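Local coordinates for protein N-acetylglucosamine 2-epimerase (Xylella fastidiosa, PDB 3GT5) that probably acts as a sugar isomerase of the N-acylglucosamine 2-epimerase type, at residues M19-P24 / H35-D40; W354-D359 / K369-K374; E106-H111 / A160-N165; N110-L115 / Q172-H177. All coordinates share one frame; numbering follows the deposited sequence.

Contact 1 of 4, residues M19-P24 / H35-D40; sequences MAFYHP and HYFRDD
The edge of the Tyr22 ring, led by CD2 and CE2, is presented to one face of the Phe37 ring in an edge-to-face pair, centroids 5.4 Å apart and planes at 85°. Tyr22 CD2 stands over the rim of that face rather than its middle, 4.1 Å from Phe37 CZ. One face of Tyr22 is covered by CD2 of its neighbour Phe21, centred on the ring. The Phe21 ring turns its edge to 35-40: CZ lies 3.5 Å from Arg38 O and CE1 3.4 Å from Asp39 O, so that ring C-H groups point at two backbone carbonyls, while CZ also meets Phe37 CB at 4.1 Å. With CG anti to the backbone N (chi1 174°), Phe21 reaches out from the helix to this backbone. No hydrogen bond joins the two segments; aromatic packing carries the contact. The Tyr22 hydroxyl is held instead by Asp376 and Ser370. The last turn of helix 8-22, an outer helix of the barrel, rests on the short hairpin of strands 36-37 and 43-45, with Met19 and His35 both touching helix 51-68 and Phe37 backbone-bonded to Ser370.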
# COMPACT_ATOMS: atom_id res chain seq x y z
N MET A 19 10.10 -9.61 9.71
CA MET A 19 10.81 -8.66 10.57
C MET A 19 12.26 -9.08 10.81
O MET A 19 13.14 -8.24 10.83
CB MET A 19 10.10 -8.42 11.89
CG MET A 19 8.75 -7.70 11.78
SD MET A 19 8.87 -5.98 11.13
CE MET A 19 9.82 -5.18 12.43
N ALA A 20 12.51 -10.39 10.92
CA ALA A 20 13.87 -10.89 11.11
C ALA A 20 14.74 -10.64 9.88
O ALA A 20 15.94 -10.47 10.03
CB ALA A 20 13.85 -12.40 11.52
N PHE A 21 14.17 -10.55 8.68
CA PHE A 21 14.94 -10.17 7.49
C PHE A 21 15.46 -8.72 7.59
O PHE A 21 16.64 -8.41 7.32
CB PHE A 21 14.09 -10.31 6.19
CG PHE A 21 14.77 -9.82 4.98
CD1 PHE A 21 15.70 -10.61 4.34
CD2 PHE A 21 14.55 -8.55 4.49
CE1 PHE A 21 16.34 -10.17 3.23
CE2 PHE A 21 15.22 -8.11 3.37
CZ PHE A 21 16.11 -8.92 2.74
N TYR A 22 14.57 -7.80 7.96
CA TYR A 22 14.89 -6.37 7.91
C TYR A 22 15.59 -5.87 9.18
O TYR A 22 16.37 -4.96 9.13
CB TYR A 22 13.60 -5.55 7.75
CG TYR A 22 13.01 -5.63 6.39
CD1 TYR A 22 11.89 -6.42 6.14
CD2 TYR A 22 13.60 -4.94 5.31
CE1 TYR A 22 11.35 -6.55 4.86
CE2 TYR A 22 13.02 -5.02 4.00
CZ TYR A 22 11.93 -5.82 3.80
OH TYR A 22 11.36 -5.92 2.55
N HIS A 23 15.24 -6.46 10.32
CA HIS A 23 15.70 -5.95 11.60
C HIS A 23 16.88 -6.78 12.12
O HIS A 23 16.78 -8.00 12.16
CB HIS A 23 14.57 -5.99 12.65
CG HIS A 23 14.96 -5.32 13.92
ND1 HIS A 23 15.13 -3.96 14.00
CD2 HIS A 23 15.31 -5.82 15.13
CE1 HIS A 23 15.55 -3.64 15.22
NE2 HIS A 23 15.68 -4.75 15.92
N PRO A 24 17.99 -6.12 12.51
CA PRO A 24 18.22 -4.67 12.57
C PRO A 24 19.02 -4.09 11.38
O PRO A 24 19.41 -2.91 11.39
CB PRO A 24 19.02 -4.53 13.86
CG PRO A 24 19.97 -5.71 13.75
CD PRO A 24 19.08 -6.85 13.21
N HIS A 35 17.32 1.49 2.02
CA HIS A 35 16.13 1.21 1.20
C HIS A 35 16.31 0.18 0.07
O HIS A 35 15.36 -0.10 -0.65
CB HIS A 35 15.58 2.52 0.63
CG HIS A 35 15.09 3.47 1.67
ND1 HIS A 35 14.72 4.76 1.39
CD2 HIS A 35 14.90 3.30 3.00
CE1 HIS A 35 14.31 5.35 2.50
NE2 HIS A 35 14.38 4.48 3.49
N TYR A 36 17.52 -0.37 -0.10
CA TYR A 36 17.79 -1.30 -1.20
C TYR A 36 18.48 -2.56 -0.67
O TYR A 36 19.63 -2.50 -0.19
CB TYR A 36 18.67 -0.62 -2.25
CG TYR A 36 18.01 0.52 -3.03
CD1 TYR A 36 17.45 0.30 -4.29
CD2 TYR A 36 17.98 1.80 -2.53
CE1 TYR A 36 16.87 1.33 -5.01
CE2 TYR A 36 17.40 2.83 -3.23
CZ TYR A 36 16.86 2.59 -4.48
OH TYR A 36 16.31 3.63 -5.18
N PHE A 37 17.76 -3.69 -0.71
CA PHE A 37 18.23 -4.95 -0.15
C PHE A 37 18.22 -6.08 -1.16
O PHE A 37 17.24 -6.30 -1.91
CB PHE A 37 17.36 -5.43 1.02
CG PHE A 37 17.17 -4.42 2.13
CD1 PHE A 37 17.83 -4.57 3.32
CD2 PHE A 37 16.27 -3.36 1.99
CE1 PHE A 37 17.66 -3.65 4.34
CE2 PHE A 37 16.10 -2.45 3.03
CZ PHE A 37 16.80 -2.58 4.18
N ARG A 38 19.32 -6.84 -1.17
CA ARG A 38 19.37 -8.10 -1.89
C ARG A 38 18.64 -9.23 -1.16
O ARG A 38 18.26 -9.09 0.01
CB ARG A 38 20.83 -8.55 -2.10
CG ARG A 38 21.65 -7.60 -2.92
CD ARG A 38 23.04 -8.20 -3.25
NE ARG A 38 23.83 -7.21 -3.96
CZ ARG A 38 24.69 -6.35 -3.41
NH1 ARG A 38 24.91 -6.32 -2.10
NH2 ARG A 38 25.34 -5.49 -4.19
N ASP A 39 18.49 -10.37 -1.83
CA ASP A 39 17.79 -11.52 -1.27
C ASP A 39 18.36 -11.91 0.08
O ASP A 39 17.62 -12.32 0.95
CB ASP A 39 17.86 -12.74 -2.19
CG ASP A 39 16.94 -12.65 -3.42
OD1 ASP A 39 15.99 -11.85 -3.45
OD2 ASP A 39 17.14 -13.45 -4.37
N ASP A 40 19.67 -11.82 0.23
CA ASP A 40 20.33 -12.26 1.46
C ASP A 40 20.41 -11.18 2.51
O ASP A 40 21.02 -11.38 3.56
CB ASP A 40 21.72 -12.83 1.17
CG ASP A 40 22.68 -11.80 0.55
OD1 ASP A 40 22.41 -10.57 0.54
OD2 ASP A 40 23.74 -12.24 0.06

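Contact 2 of 4, residues W354-D359 / K369-K374; sequences WYRLLD and KSPAGK
Lys374 drives its ammonium group against the backbone of Trp354, NZ donating to Trp354 O at 2.8 Å, and this is the tightly bonded end of the contact. The same NZ also donates to Ser370 OG at 2.9 Å and to Lys369 O at 3.1 Å, the latter met from above its carbonyl plane, and forms a salt bridge to Asp376. The extended chain, bent only at its last torsion (chi4 -59°), lays CD on Arg356 CB at 3.9 Å. Beside it, Lys369 passes its CG within 3.3 Å of Trp354 O and carries its own amine on to Asp348. Two backbone features shape 369-374: Lys369 and Ser370 form a classic beta bulge facing Phe37, and Pro371 to Lys374 make a type II beta turn, in which Gly373 adopts a positive phi where a CB would jam against the carbonyl of Ala372. At the partly exposed end no bond crosses: the aliphatic part of Arg356 meets the proline ring by van der Waals contact alone, CD 3.8 Å from Pro371 CD, the two side chains crossing at about a right angle. Looser still, Tyr355 CD1 meets Lys369 CE obliquely, at 4.1 Å.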
# COMPACT_ATOMS: atom_id res chain seq x y z
N TRP A 354 9.40 -11.50 1.17
CA TRP A 354 8.96 -12.00 -0.12
C TRP A 354 9.84 -11.47 -1.24
O TRP A 354 10.43 -10.38 -1.14
CB TRP A 354 7.52 -11.52 -0.42
CG TRP A 354 6.38 -12.07 0.43
CD1 TRP A 354 6.36 -12.29 1.79
CD2 TRP A 354 5.05 -12.36 -0.03
NE1 TRP A 354 5.13 -12.71 2.18
CE2 TRP A 354 4.29 -12.76 1.09
CE3 TRP A 354 4.42 -12.29 -1.26
CZ2 TRP A 354 2.97 -13.13 1.00
CZ3 TRP A 354 3.10 -12.65 -1.35
CH2 TRP A 354 2.38 -13.06 -0.25
N TYR A 355 9.96 -12.25 -2.31
CA TYR A 355 10.55 -11.73 -3.54
C TYR A 355 9.63 -10.66 -4.08
O TYR A 355 8.44 -10.73 -3.84
CB TYR A 355 10.75 -12.80 -4.59
CG TYR A 355 11.58 -13.97 -4.07
CD1 TYR A 355 12.84 -13.76 -3.56
CD2 TYR A 355 11.07 -15.26 -4.10
CE1 TYR A 355 13.61 -14.86 -3.08
CE2 TYR A 355 11.80 -16.35 -3.63
CZ TYR A 355 13.09 -16.12 -3.12
OH TYR A 355 13.83 -17.18 -2.65
N ARG A 356 10.18 -9.65 -4.77
CA ARG A 356 9.32 -8.61 -5.34
C ARG A 356 8.43 -9.12 -6.50
O ARG A 356 7.23 -8.87 -6.54
CB ARG A 356 10.10 -7.37 -5.75
CG ARG A 356 9.25 -6.20 -6.24
CD ARG A 356 10.06 -4.95 -6.54
NE ARG A 356 10.73 -5.06 -7.85
CZ ARG A 356 10.22 -4.66 -9.01
NH1 ARG A 356 10.94 -4.83 -10.12
NH2 ARG A 356 9.02 -4.09 -9.09
N LEU A 357 9.01 -9.86 -7.44
CA LEU A 357 8.25 -10.37 -8.55
C LEU A 357 8.90 -11.59 -9.18
O LEU A 357 10.08 -11.86 -8.95
CB LEU A 357 8.06 -9.26 -9.60
CG LEU A 357 9.24 -8.97 -10.52
CD1 LEU A 357 8.77 -8.02 -11.67
CD2 LEU A 357 10.36 -8.37 -9.74
N LEU A 358 8.10 -12.34 -9.91
CA LEU A 358 8.57 -13.47 -10.68
C LEU A 358 8.00 -13.26 -12.08
O LEU A 358 6.99 -12.54 -12.27
CB LEU A 358 8.06 -14.77 -10.09
CG LEU A 358 8.40 -15.04 -8.61
CD1 LEU A 358 7.57 -16.25 -8.15
CD2 LEU A 358 9.92 -15.25 -8.45
N ASP A 359 8.61 -13.90 -13.07
CA ASP A 359 8.02 -13.85 -14.39
C ASP A 359 6.80 -14.80 -14.46
O ASP A 359 6.41 -15.43 -13.48
CB ASP A 359 9.08 -14.09 -15.48
CG ASP A 359 9.48 -15.54 -15.61
OD1 ASP A 359 8.94 -16.39 -14.90
OD2 ASP A 359 10.35 -15.84 -16.47
N LYS A 369 15.63 -8.15 -3.90
CA LYS A 369 14.44 -8.47 -3.15
C LYS A 369 13.60 -7.26 -2.83
O LYS A 369 12.39 -7.28 -3.00
CB LYS A 369 14.81 -9.15 -1.83
CG LYS A 369 13.63 -9.47 -0.91
CD LYS A 369 14.05 -10.38 0.21
CE LYS A 369 14.04 -11.85 -0.12
NZ LYS A 369 14.80 -12.63 0.90
N SER A 370 14.25 -6.23 -2.32
CA SER A 370 13.52 -5.04 -1.86
C SER A 370 14.27 -3.80 -2.31
O SER A 370 15.05 -3.23 -1.57
CB SER A 370 13.38 -5.01 -0.35
OG SER A 370 12.64 -6.08 0.12
N PRO A 371 13.96 -3.34 -3.52
CA PRO A 371 14.42 -2.01 -3.92
C PRO A 371 13.58 -0.93 -3.22
O PRO A 371 12.60 -1.23 -2.54
CB PRO A 371 14.22 -2.00 -5.44
CG PRO A 371 13.37 -3.21 -5.77
CD PRO A 371 13.08 -3.97 -4.52
N ALA A 372 13.95 0.32 -3.44
CA ALA A 372 13.24 1.48 -2.89
C ALA A 372 11.77 1.36 -3.20
O ALA A 372 11.38 1.02 -4.33
CB ALA A 372 13.80 2.76 -3.47
N GLY A 373 10.94 1.61 -2.18
CA GLY A 373 9.50 1.43 -2.28
C GLY A 373 9.01 0.15 -1.59
O GLY A 373 7.89 0.10 -1.06
N LYS A 374 9.83 -0.90 -1.57
CA LYS A 374 9.39 -2.19 -0.96
C LYS A 374 9.99 -2.38 0.41
O LYS A 374 11.20 -2.36 0.56
CB LYS A 374 9.76 -3.38 -1.84
CG LYS A 374 9.56 -4.72 -1.20
CD LYS A 374 9.50 -5.85 -2.25
CE LYS A 374 9.27 -7.22 -1.69
NZ LYS A 374 10.30 -7.66 -0.70

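Contact 3 of 4, residues E106-H111 / A160-N165; sequences EDDTNH and ADAQWN
Asn110 and Ala160 face each other as an antiparallel hydrogen-bonded pair, Asn110 N donating to Ala160 O at 2.8 Å and Ala160 N returning a bond to Asn110 O at 3.0 Å. The Asn110 side chain extends the grip past Ala160, where strand 155-160 ends. Its amide lies nearly parallel over the rim of one face of the Trp164 indole, on its six-membered ring, planes 12° apart, with ND2 3.4 Å from CZ3. The same ND2 donates to Asp161 O at 3.2 Å, from above the carbonyl plane, and to a water that in turn donates to Ala162 O, which gives it two acceptors. Trp164 N reaches Asp161 O from the opposite face of its plane. That bond closes the type I beta turn from Asp161 to Trp164, which follows strand 155-160; 104-111 and 155-160 are neighbouring antiparallel strands. Within the turn region, Asp161 OD1 accepts from Asn165 N and OD2 from Asn165 ND2, tying the loop's two ends together, while Trp164 stacks on His147. On the exposed side, Asp108 OD2 touches Ala162 CB at 3.4 Å, and a second water spans Asp108 OD1 and Ala162 N. Behind this, Asp107 forms an Asx turn: its OD1 takes Thr109 N at 2.9 Å and Thr109 OG1 at 2.7 Å, fixing the bend that leads into Asn110. Further out, Glu106 and Asp107 make a classic beta bulge opposite Thr99, and Glu106 OE2 is bound by His48 and Thr99.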
# COMPACT_ATOMS: atom_id res chain seq x y z
N GLU A 106 17.18 15.05 -4.05
CA GLU A 106 17.37 14.70 -5.44
C GLU A 106 16.12 15.04 -6.26
O GLU A 106 16.23 15.58 -7.36
CB GLU A 106 17.73 13.22 -5.60
CG GLU A 106 17.54 12.68 -7.01
CD GLU A 106 17.71 11.18 -7.08
OE1 GLU A 106 18.87 10.72 -7.10
OE2 GLU A 106 16.67 10.46 -7.14
N ASP A 107 14.94 14.68 -5.76
CA ASP A 107 13.69 15.01 -6.45
C ASP A 107 12.78 15.64 -5.42
O ASP A 107 12.41 14.99 -4.45
CB ASP A 107 13.08 13.76 -7.08
CG ASP A 107 11.84 14.05 -7.87
OD1 ASP A 107 11.37 15.22 -7.84
OD2 ASP A 107 11.36 13.11 -8.53
N ASP A 108 12.45 16.91 -5.61
CA ASP A 108 11.63 17.65 -4.66
C ASP A 108 10.17 17.76 -5.12
O ASP A 108 9.43 18.55 -4.55
CB ASP A 108 12.20 19.07 -4.43
CG ASP A 108 12.16 19.95 -5.68
OD1 ASP A 108 11.67 19.50 -6.75
OD2 ASP A 108 12.60 21.11 -5.59
N THR A 109 9.79 16.97 -6.11
CA THR A 109 8.39 16.91 -6.58
C THR A 109 7.48 16.52 -5.45
O THR A 109 7.78 15.59 -4.70
CB THR A 109 8.21 15.91 -7.70
OG1 THR A 109 9.10 16.24 -8.77
CG2 THR A 109 6.75 15.92 -8.22
N ASN A 110 6.37 17.26 -5.32
CA ASN A 110 5.36 17.03 -4.29
C ASN A 110 4.27 16.07 -4.75
O ASN A 110 3.39 16.43 -5.48
CB ASN A 110 4.76 18.37 -3.83
CG ASN A 110 5.72 19.16 -2.95
OD1 ASN A 110 6.20 18.64 -1.96
ND2 ASN A 110 5.97 20.44 -3.30
N HIS A 111 4.41 14.81 -4.36
CA HIS A 111 3.52 13.75 -4.79
C HIS A 111 2.47 13.50 -3.75
O HIS A 111 2.78 13.24 -2.61
CB HIS A 111 4.32 12.48 -5.02
CG HIS A 111 5.03 12.46 -6.32
ND1 HIS A 111 4.37 12.27 -7.52
CD2 HIS A 111 6.34 12.60 -6.63
CE1 HIS A 111 5.25 12.28 -8.51
NE2 HIS A 111 6.46 12.49 -7.99
N ALA A 160 2.58 18.08 -7.91
CA ALA A 160 2.91 19.49 -8.03
C ALA A 160 4.42 19.67 -7.87
O ALA A 160 5.12 18.86 -7.21
CB ALA A 160 2.10 20.32 -7.00
N ASP A 161 4.94 20.71 -8.50
CA ASP A 161 6.30 21.08 -8.30
C ASP A 161 6.52 21.69 -6.92
O ASP A 161 5.61 21.83 -6.14
CB ASP A 161 6.80 21.98 -9.46
CG ASP A 161 6.25 23.42 -9.43
OD1 ASP A 161 5.62 23.90 -8.46
OD2 ASP A 161 6.50 24.12 -10.45
N ALA A 162 7.76 22.10 -6.65
CA ALA A 162 8.10 22.68 -5.32
C ALA A 162 7.43 24.04 -4.99
O ALA A 162 7.32 24.41 -3.83
CB ALA A 162 9.63 22.74 -5.16
N GLN A 163 6.95 24.76 -6.01
CA GLN A 163 6.09 25.94 -5.81
C GLN A 163 4.57 25.67 -5.94
O GLN A 163 3.76 26.60 -6.05
CB GLN A 163 6.50 27.02 -6.80
CG GLN A 163 7.76 27.74 -6.43
CD GLN A 163 7.92 29.03 -7.23
OE1 GLN A 163 7.93 29.01 -8.47
NE2 GLN A 163 8.02 30.17 -6.53
N TRP A 164 4.17 24.39 -5.91
CA TRP A 164 2.78 23.95 -5.89
C TRP A 164 2.04 24.15 -7.21
O TRP A 164 0.83 24.32 -7.22
CB TRP A 164 2.00 24.56 -4.72
CG TRP A 164 2.68 24.37 -3.41
CD1 TRP A 164 3.24 25.32 -2.63
CD2 TRP A 164 2.85 23.13 -2.72
NE1 TRP A 164 3.77 24.75 -1.50
CE2 TRP A 164 3.53 23.41 -1.52
CE3 TRP A 164 2.47 21.81 -2.98
CZ2 TRP A 164 3.86 22.42 -0.59
CZ3 TRP A 164 2.78 20.84 -2.05
CH2 TRP A 164 3.49 21.14 -0.88
N ASN A 165 2.78 24.07 -8.31
CA ASN A 165 2.17 24.12 -9.63
C ASN A 165 1.84 22.71 -10.02
O ASN A 165 2.75 21.90 -10.19
CB ASN A 165 3.11 24.70 -10.66
CG ASN A 165 3.39 26.18 -10.42
OD1 ASN A 165 2.48 27.01 -10.42
ND2 ASN A 165 4.63 26.49 -10.21
O HOH W 1 9.82 20.87 -8.08
O HOH W 2 7.58 22.44 -1.90

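Contact 4 of 4, residues N110-L115 / Q172-H177; sequences NHCYGL and QNANMH
Tyr113 and Ala174 are the residues of the two segments whose CA atoms come nearest, 4.3 Å. The methyl group of Ala174 is pressed against the first turn of helix 112-127: its CB lies 3.5 Å from Tyr113 N and 3.8 Å from Cys112 CB. With so small a residue at this point, the two backbones can come very near. Tyr113, which buries the most surface here, has CG anti to the backbone N (chi1 -171°), a setting that sends its ring past Ala174 toward Asn173 and His177. One ring edge takes the Asn173 amide, ND2 lying 3.7 Å from Tyr113 CE1 with the two planes 87° apart; that ND2 is hydrogen-bonded to Phe240 O. The His177 ring, one turn further along the helix, meets the tyrosine obliquely, its CD2 3.5 Å from Tyr113 CE1 and the planes at 64°. A water joins their polar ends, 2.8 Å from Tyr113 OH and 3.1 Å from His177 NE2, while His177 ND1 is bound to Glu180. Helices 112-127 and 172-189 are neighbouring inner helices of the (alpha/alpha)6 barrel, in contact near their N-terminal ends, and Phe240 and Phe117 add further aromatic contacts to Tyr113. The position is consistent with the wall of the central pocket that serves as active site in relatives. No direct hydrogen bond crosses between the segments: apolar and aromatic contact brings the helices together, and the buried polar ends are satisfied by the water, Phe240 O and Glu180.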
# COMPACT_ATOMS: atom_id res chain seq x y z
N ASN A 110 6.37 17.26 -5.32
CA ASN A 110 5.36 17.03 -4.29
C ASN A 110 4.27 16.07 -4.75
O ASN A 110 3.39 16.43 -5.48
CB ASN A 110 4.76 18.37 -3.83
CG ASN A 110 5.72 19.16 -2.95
OD1 ASN A 110 6.20 18.64 -1.96
ND2 ASN A 110 5.97 20.44 -3.30
N HIS A 111 4.41 14.81 -4.36
CA HIS A 111 3.52 13.75 -4.79
C HIS A 111 2.47 13.50 -3.75
O HIS A 111 2.78 13.24 -2.61
CB HIS A 111 4.32 12.48 -5.02
CG HIS A 111 5.03 12.46 -6.32
ND1 HIS A 111 4.37 12.27 -7.52
CD2 HIS A 111 6.34 12.60 -6.63
CE1 HIS A 111 5.25 12.28 -8.51
NE2 HIS A 111 6.46 12.49 -7.99
N CYS A 112 1.21 13.54 -4.14
CA CYS A 112 0.12 13.15 -3.25
C CYS A 112 0.33 11.73 -2.73
O CYS A 112 -0.01 11.44 -1.58
CB CYS A 112 -1.20 13.23 -4.00
SG CYS A 112 -2.56 13.12 -2.81
N TYR A 113 0.85 10.84 -3.58
CA TYR A 113 1.15 9.47 -3.17
C TYR A 113 2.07 9.48 -1.93
O TYR A 113 1.84 8.73 -0.97
CB TYR A 113 1.79 8.75 -4.36
CG TYR A 113 1.97 7.27 -4.19
CD1 TYR A 113 1.15 6.35 -4.85
CD2 TYR A 113 3.00 6.77 -3.34
CE1 TYR A 113 1.32 5.00 -4.69
CE2 TYR A 113 3.17 5.45 -3.18
CZ TYR A 113 2.33 4.56 -3.85
OH TYR A 113 2.50 3.20 -3.71
N GLY A 114 3.07 10.34 -1.96
CA GLY A 114 3.98 10.61 -0.83
C GLY A 114 3.29 11.06 0.43
O GLY A 114 3.49 10.47 1.50
N LEU A 115 2.42 12.05 0.31
CA LEU A 115 1.67 12.52 1.46
C LEU A 115 0.71 11.48 2.08
O LEU A 115 0.45 11.54 3.28
CB LEU A 115 0.90 13.80 1.10
CG LEU A 115 1.87 14.93 0.77
CD1 LEU A 115 1.08 16.06 0.14
CD2 LEU A 115 2.55 15.36 2.07
N GLN A 172 -5.86 7.34 -9.62
CA GLN A 172 -6.63 6.65 -8.57
C GLN A 172 -5.68 6.24 -7.43
O GLN A 172 -6.13 6.16 -6.26
CB GLN A 172 -7.45 5.45 -9.12
CG GLN A 172 -6.65 4.15 -9.32
CD GLN A 172 -6.50 3.38 -8.01
OE1 GLN A 172 -7.44 3.38 -7.22
NE2 GLN A 172 -5.36 2.71 -7.81
N ASN A 173 -4.40 5.95 -7.75
CA ASN A 173 -3.49 5.28 -6.79
C ASN A 173 -3.20 6.12 -5.55
O ASN A 173 -3.30 5.61 -4.41
CB ASN A 173 -2.19 4.91 -7.51
CG ASN A 173 -1.44 3.76 -6.88
OD1 ASN A 173 -1.82 3.24 -5.86
ND2 ASN A 173 -0.39 3.33 -7.53
N ALA A 174 -2.91 7.41 -5.72
CA ALA A 174 -2.70 8.27 -4.56
C ALA A 174 -4.00 8.39 -3.71
O ALA A 174 -3.93 8.44 -2.48
CB ALA A 174 -2.15 9.66 -4.97
N ASN A 175 -5.17 8.42 -4.35
CA ASN A 175 -6.44 8.51 -3.66
C ASN A 175 -6.76 7.23 -2.89
O ASN A 175 -7.33 7.26 -1.80
CB ASN A 175 -7.52 8.90 -4.67
CG ASN A 175 -7.47 10.38 -4.97
OD1 ASN A 175 -7.90 11.18 -4.15
ND2 ASN A 175 -6.88 10.77 -6.13
N MET A 176 -6.39 6.09 -3.48
CA MET A 176 -6.52 4.78 -2.82
C MET A 176 -5.66 4.70 -1.55
O MET A 176 -6.17 4.32 -0.47
CB MET A 176 -6.12 3.67 -3.80
CG MET A 176 -6.40 2.25 -3.32
SD MET A 176 -5.61 0.92 -4.40
CE MET A 176 -3.95 1.38 -4.06
N HIS A 177 -4.39 5.09 -1.66
CA HIS A 177 -3.53 5.12 -0.48
C HIS A 177 -3.96 6.18 0.50
O HIS A 177 -3.75 6.00 1.69
CB HIS A 177 -2.06 5.20 -0.86
CG HIS A 177 -1.59 3.93 -1.49
ND1 HIS A 177 -1.49 2.76 -0.77
CD2 HIS A 177 -1.24 3.63 -2.76
CE1 HIS A 177 -1.08 1.79 -1.58
NE2 HIS A 177 -0.91 2.30 -2.78
O HOH W 3 0.98 1.25 -5.03

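Overall arrangement
Along the chain contact 1 comes first, contacts 3 and 4 start from the same stretch, and contact 2 closes last. Contacts 1 and 2, centres 11 Å apart, touch through probable hydrogen bonds such as Asp39 O to Lys369 NZ, and by packing of Phe21 on Lys369, bringing the two ends of the chain together as closure of an (alpha/alpha)6 barrel requires. Contacts 3 and 4, centres 13 Å apart, share Asn110 and His111, where strand 104-111 passes into helix 112-127; the first joins neighbouring antiparallel strands, the second inner helices. The two pairs do not touch: contacts 1 and 3 have centres about 30 Å apart, contacts 2 and 4 about 20 Å, with nearest atoms about 7 Å apart in both cases.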